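PDB 6ANS: DUF1214 domain-containing protein from Burkholderia cenocepacia, which is of unknown function, belongs to the DUF1214 family and forms a two-chain assembly with a bound sodium ion. Local coordinates for residues T345-G348 with S349-W352; D55-D59 with P60-A64; V171-A174 with T175-G179. One frame throughout, in Å; residues are numbered along the deposited sequence.

Contact 1 of 3, residues T345-G348 with S349-W352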
ATOM      1  N   THR A 345      18.898 -24.139  10.223  1.00 47.58           N
ATOM      2  CA  THR A 345      19.418 -23.511  11.429  1.00 52.12           C
ATOM      3  C   THR A 345      20.857 -23.080  11.176  1.00 52.44           C
ATOM      4  O   THR A 345      21.545 -23.645  10.323  1.00 51.18           O
ATOM      5  CB  THR A 345      19.338 -24.454  12.644  1.00 51.66           C
ATOM      6  OG1 THR A 345      20.003 -25.688  12.338  1.00 51.87           O
ATOM      7  CG2 THR A 345      17.892 -24.729  13.038  1.00 49.79           C
ATOM      8  N   ARG A 346      21.304 -22.073  11.921  1.00 54.14           N
ATOM      9  CA  ARG A 346      22.659 -21.540  11.745  1.00 49.25           C
ATOM     10  C   ARG A 346      23.709 -22.548  12.198  1.00 49.59           C
ATOM     11  O   ARG A 346      23.587 -23.111  13.290  1.00 48.44           O
ATOM     12  CB  ARG A 346      22.856 -20.242  12.518  1.00 50.00           C
ATOM     13  CG  ARG A 346      24.143 -19.497  12.144  1.00 46.68           C
ATOM     14  CD  ARG A 346      24.391 -18.324  13.092  1.00 49.42           C
ATOM     15  NE  ARG A 346      23.555 -17.164  12.819  1.00 58.09           N
ATOM     16  CZ  ARG A 346      23.798 -16.270  11.867  1.00 67.17           C
ATOM     17  NH1 ARG A 346      24.881 -16.395  11.106  1.00 67.52           N
ATOM     18  NH2 ARG A 346      22.967 -15.244  11.689  1.00 67.78           N
ATOM     19  N   PRO A 347      24.721 -22.836  11.382  1.00 56.26           N
ATOM     20  CA  PRO A 347      25.838 -23.671  11.849  1.00 61.80           C
ATOM     21  C   PRO A 347      26.943 -22.834  12.483  1.00 62.41           C
ATOM     22  O   PRO A 347      27.657 -22.110  11.780  1.00 59.95           O
ATOM     23  CB  PRO A 347      26.315 -24.370  10.569  1.00 59.66           C
ATOM     24  CG  PRO A 347      26.008 -23.393   9.486  1.00 53.67           C
ATOM     25  CD  PRO A 347      24.779 -22.597   9.929  1.00 49.41           C
ATOM     26  N   GLY A 348      27.066 -22.877  13.808  1.00 66.17           N
ATOM     27  CA  GLY A 348      28.072 -22.053  14.465  1.00 62.37           C
ATOM     28  C   GLY A 348      27.788 -20.577  14.270  1.00 58.62           C
ATOM     29  O   GLY A 348      26.660 -20.113  14.461  1.00 60.24           O
ATOM     30  N   SER A 349      28.821 -19.814  13.908  1.00 57.67           N
ATOM     31  CA  SER A 349      28.683 -18.385  13.647  1.00 57.47           C
ATOM     32  C   SER A 349      28.876 -18.028  12.169  1.00 53.34           C
ATOM     33  O   SER A 349      29.226 -16.892  11.842  1.00 56.49           O
ATOM     34  CB  SER A 349      29.651 -17.594  14.524  1.00 55.84           C
ATOM     35  OG  SER A 349      30.985 -17.962  14.245  1.00 61.58           O
ATOM     36  N   ALA A 350      28.629 -18.972  11.264  1.00 51.92           N
ATOM     37  CA  ALA A 350      28.771 -18.691   9.838  1.00 42.77           C
ATOM     38  C   ALA A 350      27.694 -17.723   9.355  1.00 40.35           C
ATOM     39  O   ALA A 350      26.622 -17.594   9.955  1.00 44.24           O
ATOM     40  CB  ALA A 350      28.696 -19.987   9.027  1.00 40.89           C
ATOM     41  N   ASN A 351      28.011 -17.010   8.271  1.00 34.39           N
ATOM     42  CA  ASN A 351      27.007 -16.229   7.563  1.00 33.87           C
ATOM     43  C   ASN A 351      25.911 -17.163   7.067  1.00 40.24           C
ATOM     44  O   ASN A 351      26.196 -18.220   6.499  1.00 43.53           O
ATOM     45  CB  ASN A 351      27.637 -15.482   6.390  1.00 34.65           C
ATOM     46  CG  ASN A 351      28.810 -14.614   6.818  1.00 39.69           C
ATOM     47  OD1 ASN A 351      28.707 -13.857   7.776  1.00 39.87           O
ATOM     48  ND2 ASN A 351      29.925 -14.712   6.097  1.00 38.85           N
ATOM     49  N   TRP A 352      24.656 -16.778   7.291  1.00 41.39           N
ATOM     50  CA  TRP A 352      23.554 -17.725   7.226  1.00 40.99           C
ATOM     51  C   TRP A 352      22.365 -17.158   6.460  1.00 40.47           C
ATOM     52  O   TRP A 352      21.973 -16.007   6.667  1.00 40.65           O
ATOM     53  CB  TRP A 352      23.132 -18.104   8.651  1.00 44.07           C
ATOM     54  CG  TRP A 352      21.968 -19.019   8.751  1.00 43.09           C
ATOM     55  CD1 TRP A 352      21.753 -20.156   8.037  1.00 43.94           C
ATOM     56  CD2 TRP A 352      20.841 -18.868   9.620  1.00 43.65           C
ATOM     57  NE1 TRP A 352      20.567 -20.733   8.417  1.00 40.33           N
ATOM     58  CE2 TRP A 352      19.988 -19.961   9.390  1.00 41.72           C
ATOM     59  CE3 TRP A 352      20.482 -17.921  10.589  1.00 46.01           C
ATOM     60  CZ2 TRP A 352      18.789 -20.135  10.082  1.00 46.97           C
ATOM     61  CZ3 TRP A 352      19.291 -18.094  11.276  1.00 45.32           C
ATOM     62  CH2 TRP A 352      18.456 -19.191  11.014  1.00 48.16           C
TER
HETATM   63  O   HOH W   1      24.656 -14.025   8.750  1.00 34.06           O

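Contact 2 of 3, residues D55-D59 with P60-A64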
ATOM      1  N   ASP A  55       5.559 -27.142 -14.492  1.00 35.34           N
ATOM      2  CA  ASP A  55       6.989 -26.963 -14.276  1.00 35.63           C
ATOM      3  C   ASP A  55       7.313 -26.209 -12.983  1.00 33.52           C
ATOM      4  O   ASP A  55       8.485 -25.936 -12.729  1.00 35.85           O
ATOM      5  CB  ASP A  55       7.645 -26.264 -15.483  1.00 36.36           C
ATOM      6  CG  ASP A  55       7.168 -24.817 -15.696  1.00 40.19           C
ATOM      7  OD1 ASP A  55       6.355 -24.296 -14.894  1.00 31.82           O
ATOM      8  OD2 ASP A  55       7.629 -24.195 -16.691  1.00 32.75           O
ATOM      9  N   ALA A  56       6.303 -25.835 -12.165  1.00 35.01           N
ATOM     10  CA  ALA A  56       6.553 -25.217 -10.860  1.00 31.90           C
ATOM     11  C   ALA A  56       6.398 -26.235  -9.734  1.00 31.81           C
ATOM     12  O   ALA A  56       5.581 -27.151  -9.837  1.00 29.90           O
ATOM     13  CB  ALA A  56       5.575 -24.064 -10.608  1.00 30.18           C
ATOM     14  N   PRO A  57       7.131 -26.090  -8.625  1.00 39.70           N
ATOM     15  CA  PRO A  57       6.933 -27.008  -7.494  1.00 37.52           C
ATOM     16  C   PRO A  57       5.493 -26.946  -7.011  1.00 35.02           C
ATOM     17  O   PRO A  57       4.833 -25.906  -7.096  1.00 29.56           O
ATOM     18  CB  PRO A  57       7.897 -26.477  -6.424  1.00 39.58           C
ATOM     19  CG  PRO A  57       8.852 -25.554  -7.157  1.00 37.02           C
ATOM     20  CD  PRO A  57       8.086 -25.012  -8.313  1.00 34.63           C
ATOM     21  N   ASP A  58       4.994 -28.075  -6.501  1.00 33.65           N
ATOM     22  CA  ASP A  58       3.628 -28.119  -5.991  1.00 34.20           C
ATOM     23  C   ASP A  58       3.553 -28.436  -4.498  1.00 34.41           C
ATOM     24  O   ASP A  58       2.489 -28.816  -4.008  1.00 36.82           O
ATOM     25  CB  ASP A  58       2.777 -29.107  -6.794  1.00 33.11           C
ATOM     26  CG  ASP A  58       3.187 -30.544  -6.591  1.00 41.22           C
ATOM     27  OD1 ASP A  58       4.216 -30.811  -5.933  1.00 46.92           O
ATOM     28  OD2 ASP A  58       2.454 -31.424  -7.094  1.00 48.03           O
ATOM     29  N   ASP A  59       4.651 -28.300  -3.760  1.00 32.73           N
ATOM     30  CA  ASP A  59       4.563 -28.455  -2.317  1.00 38.45           C
ATOM     31  C   ASP A  59       3.606 -27.398  -1.763  1.00 36.49           C
ATOM     32  O   ASP A  59       3.473 -26.316  -2.339  1.00 37.48           O
ATOM     33  CB  ASP A  59       5.944 -28.322  -1.682  1.00 43.72           C
ATOM     34  CG  ASP A  59       6.575 -26.977  -1.957  1.00 49.70           C
ATOM     35  OD1 ASP A  59       7.123 -26.803  -3.070  1.00 55.22           O
ATOM     36  OD2 ASP A  59       6.525 -26.098  -1.071  1.00 45.88           O
ATOM     37  N   PRO A  60       2.875 -27.711  -0.684  1.00 33.94           N
ATOM     38  CA  PRO A  60       1.797 -26.800  -0.249  1.00 27.00           C
ATOM     39  C   PRO A  60       2.276 -25.396   0.070  1.00 28.59           C
ATOM     40  O   PRO A  60       1.584 -24.421  -0.259  1.00 29.14           O
ATOM     41  CB  PRO A  60       1.226 -27.504   0.990  1.00 33.83           C
ATOM     42  CG  PRO A  60       1.593 -28.946   0.819  1.00 34.77           C
ATOM     43  CD  PRO A  60       2.923 -28.945   0.123  1.00 32.94           C
ATOM     44  N   LEU A  61       3.461 -25.259   0.667  1.00 28.56           N
ATOM     45  CA  LEU A  61       3.960 -23.932   1.014  1.00 35.40           C
ATOM     46  C   LEU A  61       4.174 -23.089  -0.235  1.00 31.66           C
ATOM     47  O   LEU A  61       3.662 -21.966  -0.338  1.00 27.69           O
ATOM     48  CB  LEU A  61       5.253 -24.048   1.830  1.00 26.21           C
ATOM     49  CG  LEU A  61       5.872 -22.742   2.339  1.00 31.28           C
ATOM     50  CD1 LEU A  61       4.852 -21.890   3.079  1.00 26.66           C
ATOM     51  CD2 LEU A  61       7.048 -23.053   3.263  1.00 31.10           C
ATOM     52  N   THR A  62       4.918 -23.621  -1.206  1.00 31.14           N
ATOM     53  CA  THR A  62       5.145 -22.871  -2.437  1.00 29.56           C
ATOM     54  C   THR A  62       3.832 -22.547  -3.134  1.00 29.88           C
ATOM     55  O   THR A  62       3.613 -21.408  -3.568  1.00 26.57           O
ATOM     56  CB  THR A  62       6.055 -23.662  -3.368  1.00 30.95           C
ATOM     57  OG1 THR A  62       7.366 -23.768  -2.784  1.00 35.64           O
ATOM     58  CG2 THR A  62       6.124 -22.978  -4.718  1.00 25.52           C
ATOM     59  N   ARG A  63       2.941 -23.535  -3.224  1.00 25.41           N
ATOM     60  CA  ARG A  63       1.653 -23.346  -3.875  1.00 24.41           C
ATOM     61  C   ARG A  63       0.857 -22.260  -3.158  1.00 28.86           C
ATOM     62  O   ARG A  63       0.364 -21.319  -3.785  1.00 27.24           O
ATOM     63  CB  ARG A  63       0.914 -24.691  -3.907  1.00 24.41           C
ATOM     64  CG  ARG A  63      -0.516 -24.716  -4.428  1.00 38.94           C
ATOM     65  CD  ARG A  63      -0.682 -24.415  -5.918  1.00 41.76           C
ATOM     66  NE  ARG A  63       0.115 -25.235  -6.833  1.00 34.85           N
ATOM     67  CZ  ARG A  63      -0.273 -26.393  -7.365  1.00 36.65           C
ATOM     68  NH1 ARG A  63      -1.447 -26.923  -7.056  1.00 36.38           N
ATOM     69  NH2 ARG A  63       0.526 -27.035  -8.207  1.00 35.36           N
ATOM     70  N   ALA A  64       0.765 -22.342  -1.831  1.00 30.65           N
ATOM     71  CA  ALA A  64       0.048 -21.309  -1.091  1.00 26.90           C
ATOM     72  C   ALA A  64       0.683 -19.940  -1.301  1.00 28.95           C
ATOM     73  O   ALA A  64      -0.008 -18.964  -1.616  1.00 24.39           O
ATOM     74  CB  ALA A  64       0.007 -21.657   0.396  1.00 30.21           C
TER
HETATM   75  O   HOH W   2       2.566 -26.506  -9.751  1.00 43.98           O
HETATM   76  O   HOH W   3       2.771 -24.183  -7.239  1.00 26.87           O

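Contact 3 of 3, residues V171-A174 with T175-G179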
ATOM      1  N   VAL A 171      16.512  16.559 -13.216  1.00 28.97           N
ATOM      2  CA  VAL A 171      15.552  16.815 -14.279  0.73 30.36           C
ATOM      3  C   VAL A 171      15.478  15.598 -15.192  1.00 34.60           C
ATOM      4  O   VAL A 171      16.505  15.080 -15.651  1.00 36.19           O
ATOM      5  CB  VAL A 171      15.893  18.084 -15.075  0.73 30.72           C
ATOM      6  CG1 VAL A 171      14.837  18.311 -16.146  0.73 29.46           C
ATOM      7  CG2 VAL A 171      15.957  19.276 -14.150  0.73 31.58           C
ATOM      8  N   LEU A 172      14.260  15.141 -15.435  1.00 27.29           N
ATOM      9  CA  LEU A 172      13.963  14.076 -16.374  1.00 27.33           C
ATOM     10  C   LEU A 172      13.456  14.745 -17.645  1.00 29.48           C
ATOM     11  O   LEU A 172      12.499  15.525 -17.596  1.00 34.40           O
ATOM     12  CB  LEU A 172      12.906  13.136 -15.791  1.00 25.06           C
ATOM     13  CG  LEU A 172      13.277  12.000 -14.838  1.00 33.32           C
ATOM     14  CD1 LEU A 172      14.249  12.422 -13.776  1.00 30.72           C
ATOM     15  CD2 LEU A 172      11.981  11.423 -14.190  1.00 30.37           C
ATOM     16  N   SER A 173      14.091  14.455 -18.773  1.00 30.07           N
ATOM     17  CA  SER A 173      13.643  15.084 -20.005  1.00 31.56           C
ATOM     18  C   SER A 173      14.193  14.325 -21.202  1.00 33.24           C
ATOM     19  O   SER A 173      15.297  13.775 -21.154  1.00 28.64           O
ATOM     20  CB  SER A 173      14.084  16.552 -20.071  1.00 29.79           C
ATOM     21  OG  SER A 173      13.512  17.186 -21.199  1.00 41.62           O
ATOM     22  N   ALA A 174      13.409  14.302 -22.279  1.00 32.60           N
ATOM     23  CA  ALA A 174      13.968  13.839 -23.539  1.00 30.58           C
ATOM     24  C   ALA A 174      14.866  14.899 -24.164  1.00 37.25           C
ATOM     25  O   ALA A 174      15.680  14.574 -25.032  1.00 35.86           O
ATOM     26  CB  ALA A 174      12.851  13.445 -24.507  1.00 33.52           C
ATOM     27  N   THR A 175      14.734  16.148 -23.734  1.00 32.36           N
ATOM     28  CA  THR A 175      15.566  17.245 -24.193  1.00 33.73           C
ATOM     29  C   THR A 175      16.786  17.385 -23.287  1.00 33.28           C
ATOM     30  O   THR A 175      16.639  17.400 -22.063  1.00 32.26           O
ATOM     31  CB  THR A 175      14.781  18.550 -24.212  1.00 41.03           C
ATOM     32  OG1 THR A 175      13.627  18.395 -25.045  1.00 50.66           O
ATOM     33  CG2 THR A 175      15.632  19.674 -24.783  1.00 40.71           C
ATOM     34  N   PRO A 176      17.994  17.464 -23.841  1.00 34.18           N
ATOM     35  CA  PRO A 176      19.185  17.590 -22.990  1.00 34.02           C
ATOM     36  C   PRO A 176      19.140  18.864 -22.154  1.00 34.49           C
ATOM     37  O   PRO A 176      18.851  19.953 -22.657  1.00 35.98           O
ATOM     38  CB  PRO A 176      20.341  17.612 -23.995  1.00 37.38           C
ATOM     39  CG  PRO A 176      19.775  16.987 -25.248  1.00 40.66           C
ATOM     40  CD  PRO A 176      18.331  17.380 -25.273  1.00 35.57           C
ATOM     41  N   ARG A 177      19.446  18.712 -20.868  1.00 34.81           N
ATOM     42  CA  ARG A 177      19.513  19.810 -19.908  1.00 45.56           C
ATOM     43  C   ARG A 177      20.865  19.778 -19.201  1.00 44.73           C
ATOM     44  O   ARG A 177      21.531  18.741 -19.128  1.00 37.29           O
ATOM     45  CB  ARG A 177      18.384  19.737 -18.858  1.00 43.71           C
ATOM     46  CG  ARG A 177      16.939  19.769 -19.406  1.00 44.14           C
ATOM     47  CD  ARG A 177      16.613  21.052 -20.193  1.00 48.03           C
ATOM     48  NE  ARG A 177      15.287  20.990 -20.824  1.00 50.47           N
ATOM     49  CZ  ARG A 177      14.890  21.762 -21.840  1.00 54.63           C
ATOM     50  NH1 ARG A 177      15.718  22.659 -22.371  1.00 57.39           N
ATOM     51  NH2 ARG A 177      13.667  21.622 -22.344  1.00 49.73           N
ATOM     52  N   ALA A 178      21.280  20.931 -18.686  1.00 48.25           N
ATOM     53  CA  ALA A 178      22.468  20.956 -17.848  1.00 48.61           C
ATOM     54  C   ALA A 178      22.151  20.396 -16.457  1.00 43.85           C
ATOM     55  O   ALA A 178      21.001  20.108 -16.115  1.00 45.39           O
ATOM     56  CB  ALA A 178      23.023  22.376 -17.746  1.00 46.87           C
ATOM     57  N   GLY A 179      23.197  20.231 -15.651  1.00 44.29           N
ATOM     58  CA  GLY A 179      23.021  19.737 -14.296  1.00 36.48           C
ATOM     59  C   GLY A 179      22.751  18.239 -14.274  1.00 34.06           C
ATOM     60  O   GLY A 179      23.269  17.472 -15.092  1.00 39.14           O
TER
HETATM   61  O   HOH W   4      11.398  17.151 -23.978  1.00 45.89           O

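Contact 1 of 3, residues T345-G348 with S349-W352
R346 lies against the indole of W352 with its backbone end over the ring and its guanidinium at the edge of the six-membered ring, NH2 in the ring plane and near CE3. CA of R346 stands 3.8 Å from the centroid of the five-membered ring of W352, almost exactly on the ring normal, a CH-pi contact. The peptide joining T345 to R346 continues over the rim of that face. CG of R346 is anti to the backbone N (chi1 -168°), and a bend at chi3 (-77°) turns the chain end back over CB of W352, 3.5 Å from NH1 of R346; the guanidinium and indole planes are 65° apart. Between the two residues the chain makes a type II' beta turn from P347 to A350, connecting the parallel neighbouring strands 338-343 and 351-354. G348 supplies the positive phi that a type II' turn needs at its second residue. The turn's own bond is weak, A350 N to P347 O at 3.3 Å. The P347 ring and the A350 methyl both rest on I341 of strand 338-343. NE1 of W352 passes T345 O by and bonds to the carbonyl of A343.

Contact 2 of 3, residues D55-D59 with P60-A64
The backbone leaves an irregular loop at D59 and winds straight into helix 60-83, whose first turn is closed by R63 N donating to D59 O at 3.0 Å. D59 is the N-cap, and its side chain folds back over the start of the helix. With CG between the backbone N and the carbonyl carbon (chi1 60°), the carboxylate brings OD2 to 3.0 Å from the backbone N of T62; the N-H comes to OD2 from above the carboxylate plane, 50° out of it. The hydroxyl of T62 faces the same carboxylate: its OG1 is 3.0 Å from D59 OD2 and 3.1 Å from D59 OD1, so either oxygen could take its proton. Negative charge at this helix end would be expected to interact well with the helix dipole.

R63 reaches the other way, back along the loop. Its chain is bent at chi2 and chi3, both near 60°, which curls the guanidinium beside D58, whose CB lies 3.4 Å from R63 NH2. The carboxylate of D58 makes no salt bridge with it. NH1 instead donates to the carbonyl of L32 of the second subunit, and P60 packs on that same L32, so the helix start is part of the dimer contact. Two waters in the guanidinium plane lie between R63 and the loop carbonyls: one, near A56 O, accepts from NH2, and the other, near P57 O, accepts from R63 NE at 2.9 Å.

Contact 3 of 3, residues V171-A174 with T175-G179
S173 OG is the polar hub where strand 167-173 ends: it accepts from the backbone N of T175 at 3.0 Å, is hydrogen-bonded to the carboxylate of E121, and takes a weak, long bond from a water. The bond to T175 N makes an ST turn, which ties down the first residues of the loop that leads from strand 167-173 to its parallel neighbour 181-183, at the edge of a mixed sheet. The serine hydroxyl is anti to the backbone N (chi1 -173°), and from there it leans over A174 to reach the N-H two residues on. That bond is somewhat bent, with an angle of 148° at the hydrogen. The water that touches S173 OG also bonds to T175 OG1, 2.8 Å away, and so bridges the two hydroxyls, weakly on the serine side.

After P176, which packs on W181, the chain runs back past the strand, and R177 sets off from CA toward it. Its aliphatic part comes loosely against V171, a contact seen for one of two conformers of the valine. The rest of the chain, bent at chi2 (-60°), carries the guanidinium to E121, where NH2 makes a salt bridge. E121 therefore holds both S173 and R177, joining strand end and loop through one carboxylate that would probably be stabilised in its charged form by the arginine. The methyl of T175 lies over the R177 guanidinium: its CG2 sits 3.6 Å above the plane of R177, over the centre of the group.

Along the chain the order is contact 2, contact 3, contact 1. Contacts 3 and 1 occupy equivalent places in two similar sheets: each takes in a strand end and most of the connection between the second and third strands, which run parallel in a mixed sheet of order 3-2-1-4. One falls in each of the two DUF1214 ranges, with centres about 49 Å apart on opposite sides of the chain's centre. Contact 2 starts helix 60-83, about 27 Å from contact 1 and 47 Å from contact 3, centre to centre. It packs on T360 of strand 360-368 and meets the second subunit, linking the helical part to a sheet and to the dimer; no other chain touches contacts 1 and 3.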